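Local atomic coordinates of major royal jelly protein 1 (Apis mellifera, PDB entry 5YYL), a protein that is the most abundant protein of royal jelly, probably serves as food for developing larvae, and binds the sterol 24-methylenecholesterol. Residues 186-191 against 201-206; 135-140 against 153-158; 351-356 against 381-386. All coordinates share one frame; numbering follows the deposited sequence.

Contact 1: residues 186-191 against 201-206; sequences SSLAVQ and TMVYIA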
loop_
_atom_site.group_PDB
_atom_site.type_symbol
_atom_site.label_atom_id
_atom_site.label_comp_id
_atom_site.label_asym_id
_atom_site.label_seq_id
_atom_site.Cartn_x
_atom_site.Cartn_y
_atom_site.Cartn_z
ATOM N N SER A 186 48.474 -1.959 11.428
ATOM C CA SER A 186 47.378 -2.302 12.355
ATOM C C SER A 186 46.163 -1.349 12.377
ATOM O O SER A 186 45.332 -1.449 13.275
ATOM C CB SER A 186 47.984 -2.263 13.754
ATOM O OG SER A 186 48.361 -0.907 14.112
ATOM N N SER A 187 46.110 -0.390 11.455
ATOM C CA SER A 187 45.077 0.655 11.473
ATOM C C SER A 187 44.965 1.309 10.098
ATOM O O SER A 187 45.949 1.407 9.367
ATOM C CB SER A 187 45.380 1.713 12.549
ATOM O OG SER A 187 44.187 2.153 13.189
ATOM N N LEU A 188 43.754 1.729 9.752
ATOM C CA LEU A 188 43.444 2.144 8.389
ATOM C C LEU A 188 42.352 3.197 8.399
ATOM O O LEU A 188 41.411 3.140 9.205
ATOM C CB LEU A 188 42.994 0.948 7.553
ATOM C CG LEU A 188 42.535 1.142 6.106
ATOM C CD1 LEU A 188 43.721 1.518 5.236
ATOM C CD2 LEU A 188 41.852 -0.131 5.620
ATOM N N ALA A 189 42.484 4.161 7.500
ATOM C CA ALA A 189 41.488 5.207 7.329
ATOM C C ALA A 189 41.585 5.708 5.909
ATOM O O ALA A 189 42.678 5.799 5.366
ATOM C CB ALA A 189 41.733 6.333 8.301
ATOM N N VAL A 190 40.444 6.035 5.308
ATOM C CA VAL A 190 40.393 6.390 3.903
ATOM C C VAL A 190 39.622 7.690 3.699
ATOM O O VAL A 190 38.571 7.888 4.287
ATOM C CB VAL A 190 39.739 5.249 3.113
ATOM C CG1 VAL A 190 39.685 5.583 1.625
ATOM C CG2 VAL A 190 40.486 3.940 3.361
ATOM N N GLN A 191 40.155 8.557 2.846
ATOM C CA GLN A 191 39.587 9.874 2.556
ATOM C C GLN A 191 39.261 9.953 1.058
ATOM O O GLN A 191 40.070 10.407 0.264
ATOM C CB GLN A 191 40.608 10.945 2.980
ATOM C CG GLN A 191 40.097 12.358 3.177
ATOM C CD GLN A 191 41.162 13.228 3.838
ATOM O OE1 GLN A 191 42.317 13.255 3.398
ATOM N NE2 GLN A 191 40.787 13.924 4.912
ATOM N N THR A 201 41.762 9.642 -3.950
ATOM C CA THR A 201 41.608 9.339 -2.521
ATOM C C THR A 201 42.973 9.184 -1.828
ATOM O O THR A 201 43.986 8.908 -2.469
ATOM C CB THR A 201 40.742 8.072 -2.274
ATOM O OG1 THR A 201 41.526 6.886 -2.376
ATOM C CG2 THR A 201 39.598 7.974 -3.272
ATOM N N MET A 202 42.970 9.362 -0.511
ATOM C CA MET A 202 44.159 9.263 0.322
ATOM C C MET A 202 43.905 8.216 1.391
ATOM O O MET A 202 42.919 8.299 2.096
ATOM C CB MET A 202 44.440 10.610 1.000
ATOM C CG MET A 202 44.531 11.806 0.067
ATOM S SD MET A 202 46.219 12.247 -0.383
ATOM C CE MET A 202 46.696 13.122 1.093
ATOM N N VAL A 203 44.787 7.223 1.497
ATOM C CA VAL A 203 44.728 6.222 2.576
ATOM C C VAL A 203 45.766 6.564 3.648
ATOM O O VAL A 203 46.747 7.222 3.358
ATOM C CB VAL A 203 44.913 4.801 2.016
ATOM C CG1 VAL A 203 45.001 3.759 3.108
ATOM C CG2 VAL A 203 43.745 4.471 1.108
ATOM N N TYR A 204 45.505 6.161 4.887
ATOM C CA TYR A 204 46.436 6.346 6.000
ATOM C C TYR A 204 46.591 5.038 6.753
ATOM O O TYR A 204 45.590 4.450 7.151
ATOM C CB TYR A 204 45.913 7.419 6.944
ATOM C CG TYR A 204 45.628 8.726 6.258
ATOM C CD1 TYR A 204 46.630 9.674 6.076
ATOM C CD2 TYR A 204 44.354 9.018 5.780
ATOM C CE1 TYR A 204 46.367 10.881 5.447
ATOM C CE2 TYR A 204 44.083 10.225 5.136
ATOM C CZ TYR A 204 45.095 11.144 4.973
ATOM O OH TYR A 204 44.849 12.322 4.339
ATOM N N ILE A 205 47.831 4.583 6.944
ATOM C CA ILE A 205 48.090 3.272 7.535
ATOM C C ILE A 205 49.057 3.392 8.712
ATOM O O ILE A 205 50.223 3.716 8.527
ATOM C CB ILE A 205 48.640 2.289 6.481
ATOM C CG1 ILE A 205 47.684 2.207 5.286
ATOM C CG2 ILE A 205 48.830 0.903 7.070
ATOM C CD1 ILE A 205 48.291 1.593 4.037
ATOM N N ALA A 206 48.567 3.125 9.922
ATOM C CA ALA A 206 49.414 3.182 11.118
ATOM C C ALA A 206 50.187 1.900 11.241
ATOM O O ALA A 206 49.663 0.847 10.896
ATOM C CB ALA A 206 48.573 3.381 12.355
#
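L188 supplies the main bump between these two antiparallel strands. Its CG lies anti to the backbone N (chi1 176°), which swings the CD1 methyl obliquely across the strand gap into the hollow between V203 and I205. There CD1 is 3.3 Å from CG1 of V203 and 4.0 Å from CG1 of I205. V190 and V203 instead lie side by side and point the same way, with their CG2 methyls 4.0 Å apart. Branched aliphatic residues suit this face because it packs on another sheet: L188 and V190 meet A128, and V203 meets W136. The strands form the hairpin that opens a four-stranded antiparallel blade of the beta-propeller, 185-192 being an edge strand of that blade. The opposite face, turned to strand 253-258, has another relief. A189 presents just a methyl opposite Y204, whose CG is anti to the carbonyl carbon (chi1 -55°). The ring therefore runs along the strand towards Q191, passing the A189 carbonyl O with its edge. Q191 stretches an extended chain to meet the phenol, and Y204 OH donates to Q191 OE1 at 2.9 Å. The amide stands 82° from the ring plane and the hydroxyl sits above the amide carbonyl plane; the other amide atom, NE2, bonds to T280. Further along, two small residues meet flush, S187 CB lying 3.6 Å from A206 CB, while S187 OG turns to the backbone N of M256. Beneath this relief A189 and Y204 exchange both backbone bonds, the one from Y204 N to A189 O measuring 2.9 Å.

Contact 2: residues 135-140 against 153-158; sequences LWVLDS and KLLTFD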
loop_
_atom_site.group_PDB
_atom_site.type_symbol
_atom_site.label_atom_id
_atom_site.label_comp_id
_atom_site.label_asym_id
_atom_site.label_seq_id
_atom_site.Cartn_x
_atom_site.Cartn_y
_atom_site.Cartn_z
ATOM N N LEU A 135 35.472 -1.323 -1.244
ATOM C CA LEU A 135 35.972 -1.878 0.016
ATOM C C LEU A 135 37.507 -1.901 -0.017
ATOM O O LEU A 135 38.097 -2.626 -0.807
ATOM C CB LEU A 135 35.413 -3.280 0.244
ATOM C CG LEU A 135 36.107 -4.171 1.286
ATOM C CD1 LEU A 135 36.006 -3.546 2.662
ATOM C CD2 LEU A 135 35.509 -5.567 1.336
ATOM N N TRP A 136 38.136 -1.119 0.860
ATOM C CA TRP A 136 39.594 -1.083 1.004
ATOM C C TRP A 136 40.004 -2.086 2.051
ATOM O O TRP A 136 39.373 -2.149 3.101
ATOM C CB TRP A 136 40.065 0.306 1.416
ATOM C CG TRP A 136 39.720 1.339 0.421
ATOM C CD1 TRP A 136 38.515 1.952 0.269
ATOM C CD2 TRP A 136 40.583 1.893 -0.577
ATOM N NE1 TRP A 136 38.568 2.865 -0.758
ATOM C CE2 TRP A 136 39.827 2.849 -1.298
ATOM C CE3 TRP A 136 41.926 1.689 -0.924
ATOM C CZ2 TRP A 136 40.369 3.600 -2.350
ATOM C CZ3 TRP A 136 42.468 2.430 -1.968
ATOM C CH2 TRP A 136 41.686 3.367 -2.677
ATOM N N VAL A 137 41.042 -2.872 1.762
ATOM C CA VAL A 137 41.548 -3.892 2.700
ATOM C C VAL A 137 43.039 -3.727 2.954
ATOM O O VAL A 137 43.822 -3.674 2.020
ATOM C CB VAL A 137 41.319 -5.319 2.182
ATOM C CG1 VAL A 137 41.754 -6.349 3.224
ATOM C CG2 VAL A 137 39.857 -5.514 1.801
ATOM N N LEU A 138 43.418 -3.666 4.227
ATOM C CA LEU A 138 44.822 -3.619 4.647
ATOM C C LEU A 138 45.264 -5.029 4.999
ATOM O O LEU A 138 45.001 -5.492 6.099
ATOM C CB LEU A 138 45.021 -2.654 5.847
ATOM C CG LEU A 138 46.455 -2.539 6.420
ATOM C CD1 LEU A 138 47.406 -1.873 5.442
ATOM C CD2 LEU A 138 46.484 -1.781 7.729
ATOM N N ASP A 139 45.904 -5.706 4.046
ATOM C CA ASP A 139 46.564 -6.995 4.285
ATOM C C ASP A 139 47.959 -6.712 4.831
ATOM O O ASP A 139 48.767 -6.079 4.153
ATOM C CB ASP A 139 46.645 -7.818 2.985
ATOM C CG ASP A 139 47.417 -9.147 3.146
ATOM O OD1 ASP A 139 47.840 -9.700 2.099
ATOM O OD2 ASP A 139 47.573 -9.657 4.290
ATOM N N SER A 140 48.225 -7.180 6.048
ATOM C CA SER A 140 49.509 -6.938 6.695
ATOM C C SER A 140 50.610 -7.828 6.117
ATOM O O SER A 140 51.769 -7.409 5.980
ATOM C CB SER A 140 49.396 -7.148 8.200
ATOM O OG SER A 140 48.997 -8.459 8.518
ATOM N N LYS A 153 49.954 -5.484 1.547
ATOM C CA LYS A 153 49.292 -4.862 0.399
ATOM C C LYS A 153 47.921 -4.253 0.722
ATOM O O LYS A 153 47.294 -4.573 1.728
ATOM C CB LYS A 153 49.163 -5.859 -0.760
ATOM C CG LYS A 153 48.604 -7.226 -0.412
ATOM C CD LYS A 153 48.452 -8.031 -1.687
ATOM C CE LYS A 153 47.723 -9.336 -1.463
ATOM N NZ LYS A 153 48.607 -10.365 -0.853
ATOM N N LEU A 154 47.495 -3.350 -0.152
ATOM C CA LEU A 154 46.249 -2.621 -0.037
ATOM C C LEU A 154 45.349 -3.004 -1.220
ATOM O O LEU A 154 45.606 -2.604 -2.354
ATOM C CB LEU A 154 46.548 -1.116 -0.044
ATOM C CG LEU A 154 45.507 -0.102 0.442
ATOM C CD1 LEU A 154 45.192 -0.318 1.920
ATOM C CD2 LEU A 154 46.021 1.316 0.198
ATOM N N LEU A 155 44.304 -3.785 -0.951
ATOM C CA LEU A 155 43.329 -4.178 -1.972
ATOM C C LEU A 155 42.109 -3.259 -1.977
ATOM O O LEU A 155 41.819 -2.607 -0.995
ATOM C CB LEU A 155 42.869 -5.609 -1.764
ATOM C CG LEU A 155 44.002 -6.629 -1.690
ATOM C CD1 LEU A 155 44.369 -6.964 -0.243
ATOM C CD2 LEU A 155 43.585 -7.889 -2.439
ATOM N N THR A 156 41.402 -3.249 -3.105
ATOM C CA THR A 156 40.269 -2.372 -3.353
ATOM C C THR A 156 39.241 -3.095 -4.214
ATOM O O THR A 156 39.385 -3.139 -5.425
ATOM C CB THR A 156 40.739 -1.096 -4.064
ATOM O OG1 THR A 156 41.545 -0.329 -3.165
ATOM C CG2 THR A 156 39.560 -0.223 -4.516
ATOM N N PHE A 157 38.213 -3.660 -3.585
ATOM C CA PHE A 157 37.129 -4.361 -4.284
ATOM C C PHE A 157 35.962 -3.433 -4.603
ATOM O O PHE A 157 35.694 -2.508 -3.854
ATOM C CB PHE A 157 36.608 -5.506 -3.433
ATOM C CG PHE A 157 37.653 -6.512 -3.075
ATOM C CD1 PHE A 157 37.882 -7.609 -3.893
ATOM C CD2 PHE A 157 38.403 -6.378 -1.917
ATOM C CE1 PHE A 157 38.840 -8.549 -3.564
ATOM C CE2 PHE A 157 39.367 -7.312 -1.580
ATOM C CZ PHE A 157 39.577 -8.405 -2.402
ATOM N N ASP A 158 35.272 -3.686 -5.714
ATOM C CA ASP A 158 34.008 -3.013 -6.014
ATOM C C ASP A 158 32.897 -3.829 -5.363
ATOM O O ASP A 158 32.649 -4.975 -5.759
ATOM C CB ASP A 158 33.791 -2.885 -7.528
ATOM C CG ASP A 158 32.586 -2.004 -7.892
ATOM O OD1 ASP A 158 32.080 -1.254 -7.030
ATOM O OD2 ASP A 158 32.148 -2.051 -9.064
#
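The two middle strands of a four-stranded antiparallel propeller blade, 134-139 and 153-158, pair here along a fully buried ladder. L135 with F157, V137 with L155 and D139 with K153 are its hydrogen-bonded pairs; V137 N, for instance, reaches L155 O at 2.9 Å. On the face of W136, L138 and L154, T156 stands beside the indole and points the same way, so that its OG1 lies over one ring face near the rim, 3.0 Å from CE3 of W136. L154 meets the indole at its edge, CG to W136 CE3 4.2 Å. The indole and the leucines suit a face packed on the next blade of the beta-propeller, where W136 meets V190, while its NE1 bonds to D130. The other face carries a buried charge pair. K153 leaves its strand with CG between N and carbonyl carbon (chi1 49°), runs alongside D139, then bends at its last torsion to bring NZ 3.1 Å from D139 OD1 in a salt bridge. The amide nitrogens of V122, S123 and G141 also donate to this carboxylate, so it is probably ionised. Farther along, V137 CG2 touches the edge of the F157 ring at CE2, 3.9 Å away.

Contact 3: residues 351-356 against 381-386; sequences LQMIAS and LSNKMQ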
loop_
_atom_site.group_PDB
_atom_site.type_symbol
_atom_site.label_atom_id
_atom_site.label_comp_id
_atom_site.label_asym_id
_atom_site.label_seq_id
_atom_site.Cartn_x
_atom_site.Cartn_y
_atom_site.Cartn_z
ATOM N N LEU A 351 32.418 -5.421 27.022
ATOM C CA LEU A 351 33.286 -4.414 26.343
ATOM C C LEU A 351 34.782 -4.508 26.698
ATOM O O LEU A 351 35.455 -3.484 26.875
ATOM C CB LEU A 351 32.776 -2.998 26.646
ATOM C CG LEU A 351 31.432 -2.605 26.059
ATOM C CD1 LEU A 351 30.914 -1.372 26.781
ATOM C CD2 LEU A 351 31.552 -2.358 24.569
ATOM N N GLN A 352 35.308 -5.726 26.755
ATOM C CA GLN A 352 36.638 -5.930 27.326
ATOM C C GLN A 352 37.805 -5.392 26.461
ATOM O O GLN A 352 38.700 -4.733 26.992
ATOM C CB GLN A 352 36.834 -7.382 27.755
ATOM C CG GLN A 352 35.885 -7.796 28.868
ATOM C CD GLN A 352 36.295 -9.067 29.600
ATOM O OE1 GLN A 352 37.345 -9.643 29.330
ATOM N NE2 GLN A 352 35.477 -9.489 30.561
ATOM N N MET A 353 37.811 -5.651 25.154
ATOM C CA MET A 353 38.696 -4.924 24.253
ATOM C C MET A 353 37.955 -4.497 22.991
ATOM O O MET A 353 37.673 -5.308 22.108
ATOM C CB MET A 353 39.932 -5.747 23.896
ATOM C CG MET A 353 40.864 -5.050 22.886
ATOM S SD MET A 353 41.759 -3.536 23.434
ATOM C CE MET A 353 42.729 -3.189 21.962
ATOM N N ILE A 354 37.666 -3.213 22.889
ATOM C CA ILE A 354 37.019 -2.691 21.700
ATOM C C ILE A 354 38.060 -2.673 20.568
ATOM O O ILE A 354 38.837 -1.735 20.431
ATOM C CB ILE A 354 36.374 -1.314 21.959
ATOM C CG1 ILE A 354 35.259 -1.470 22.987
ATOM C CG2 ILE A 354 35.808 -0.720 20.679
ATOM C CD1 ILE A 354 34.721 -0.157 23.514
ATOM N N ALA A 355 38.082 -3.746 19.783
ATOM C CA ALA A 355 39.038 -3.873 18.694
ATOM C C ALA A 355 38.639 -3.096 17.462
ATOM O O ALA A 355 39.486 -2.830 16.608
ATOM C CB ALA A 355 39.206 -5.332 18.324
ATOM N N SER A 356 37.351 -2.771 17.318
ATOM C CA SER A 356 36.934 -2.004 16.149
ATOM C C SER A 356 35.644 -1.260 16.320
ATOM O O SER A 356 34.799 -1.681 17.082
ATOM C CB SER A 356 36.825 -2.904 14.925
ATOM O OG SER A 356 37.061 -2.127 13.775
ATOM N N LEU A 381 32.996 -3.886 17.551
ATOM C CA LEU A 381 33.565 -5.223 17.755
ATOM C C LEU A 381 34.277 -5.207 19.072
ATOM O O LEU A 381 35.180 -4.403 19.287
ATOM C CB LEU A 381 34.576 -5.627 16.672
ATOM C CG LEU A 381 35.289 -6.968 16.919
ATOM C CD1 LEU A 381 34.299 -8.120 16.931
ATOM C CD2 LEU A 381 36.354 -7.221 15.869
ATOM N N SER A 382 33.867 -6.108 19.946
ATOM C CA SER A 382 34.439 -6.234 21.247
ATOM C C SER A 382 34.769 -7.704 21.447
ATOM O O SER A 382 33.972 -8.492 21.972
ATOM C CB SER A 382 33.424 -5.740 22.241
ATOM O OG SER A 382 33.697 -6.240 23.507
ATOM N N ASN A 383 35.944 -8.083 20.945
ATOM C CA ASN A 383 36.601 -9.327 21.321
ATOM C C ASN A 383 37.134 -9.226 22.754
ATOM O O ASN A 383 36.803 -8.279 23.485
ATOM C CB ASN A 383 37.685 -9.723 20.303
ATOM C CG ASN A 383 38.803 -8.698 20.149
ATOM O OD1 ASN A 383 39.298 -8.099 21.120
ATOM N ND2 ASN A 383 39.237 -8.516 18.900
ATOM N N LYS A 384 37.909 -10.223 23.178
ATOM C CA LYS A 384 38.567 -10.199 24.474
ATOM C C LYS A 384 40.063 -10.439 24.274
ATOM O O LYS A 384 40.585 -11.515 24.602
ATOM C CB LYS A 384 37.931 -11.250 25.380
ATOM C CG LYS A 384 36.486 -10.921 25.728
ATOM C CD LYS A 384 36.037 -11.461 27.086
ATOM C CE LYS A 384 35.489 -12.869 27.014
ATOM N NZ LYS A 384 34.694 -13.156 28.235
ATOM N N MET A 385 40.740 -9.419 23.724
ATOM C CA MET A 385 42.197 -9.450 23.472
ATOM C C MET A 385 43.011 -9.840 24.703
ATOM O O MET A 385 44.042 -10.495 24.568
ATOM C CB MET A 385 42.711 -8.101 22.928
ATOM C CG MET A 385 44.213 -8.098 22.633
ATOM S SD MET A 385 44.833 -6.830 21.509
ATOM C CE MET A 385 44.610 -7.614 19.911
ATOM N N GLN A 386 42.548 -9.444 25.889
ATOM C CA GLN A 386 43.186 -9.882 27.129
ATOM C C GLN A 386 43.280 -11.416 27.253
ATOM O O GLN A 386 44.285 -11.931 27.758
ATOM C CB GLN A 386 42.547 -9.241 28.363
ATOM C CG GLN A 386 41.338 -9.940 28.949
ATOM C CD GLN A 386 40.165 -9.955 28.020
ATOM O OE1 GLN A 386 40.094 -9.191 27.065
ATOM N NE2 GLN A 386 39.225 -10.823 28.305
#
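A classic beta bulge shapes this hairpin of strands 353-361 and 373-383: A355 and S356 both face the single residue L381. The bulge end is the closely fitted part. L381 N donates to S356 O at 2.9 Å, while L381 O faces two amide nitrogens, A355 N at 3.0 Å and S356 N at 3.4 Å, both bonds being weak. Side chains are chosen for the fit. S356 is small enough for its CB to lie 3.9 Å from L381 CB, and the A355 methyl comes up to both the CD2 branch of L381 and the amide of N383. N383 holds its CG between the backbone N and the carbonyl carbon (chi1 60°), which brings its end back towards the partner strand, ND2 lying 3.2 Å from A355 CB and bonding weakly to the carbonyl O of P66. L381 itself packs on P66 and I69 of strand 65-72, as befits a buried leucine. S382, on the other face, turns its hydroxyl to the carbonyl O of T350, the residue before L351.

Towards K384 and Q386 the pairing loosens, and M353, K384, M385 and Q386 are partly exposed, although Q352 is buried. M353 N still reaches N383 O, but segment 381-386 then leaves the strand and enters helix 385-389. M385, poorly ordered, lies alongside M353, its CB 3.6 Å from M353 CG; unbranched, flexible thioethers suit such a margin. Q352 extends its chain over K384, with its NE2 held by the carbonyl O of D348. Its amide is crossed at about a right angle by the side chain of Q386, the amide planes standing 57° apart; although Q352 OE1 is modelled 2.4 Å from Q386 NE2, the angle is too poor for a hydrogen bond.

In the fold
From the N terminus, contact 2 comes first, closing the 12 residues between 135-140 and 153-158. Contact 1 follows, closing the nine residues between 186-191 and 201-206, and contact 3 last, spanning 24 residues. The three run in series, so none encloses or crosses another. Contacts 1 and 2 belong to successive propeller blades that touch directly: W136 packs against T201, and L138 against I205 and the carbonyl O of S187. Contact 3 lies on the opposite side of the chain's centre from both, its nearest atoms about 7 Å from contact 1 and about 11 Å from contact 2. Its sheet also includes strands 33-37 and 426-430, bringing together early and late parts of the chain.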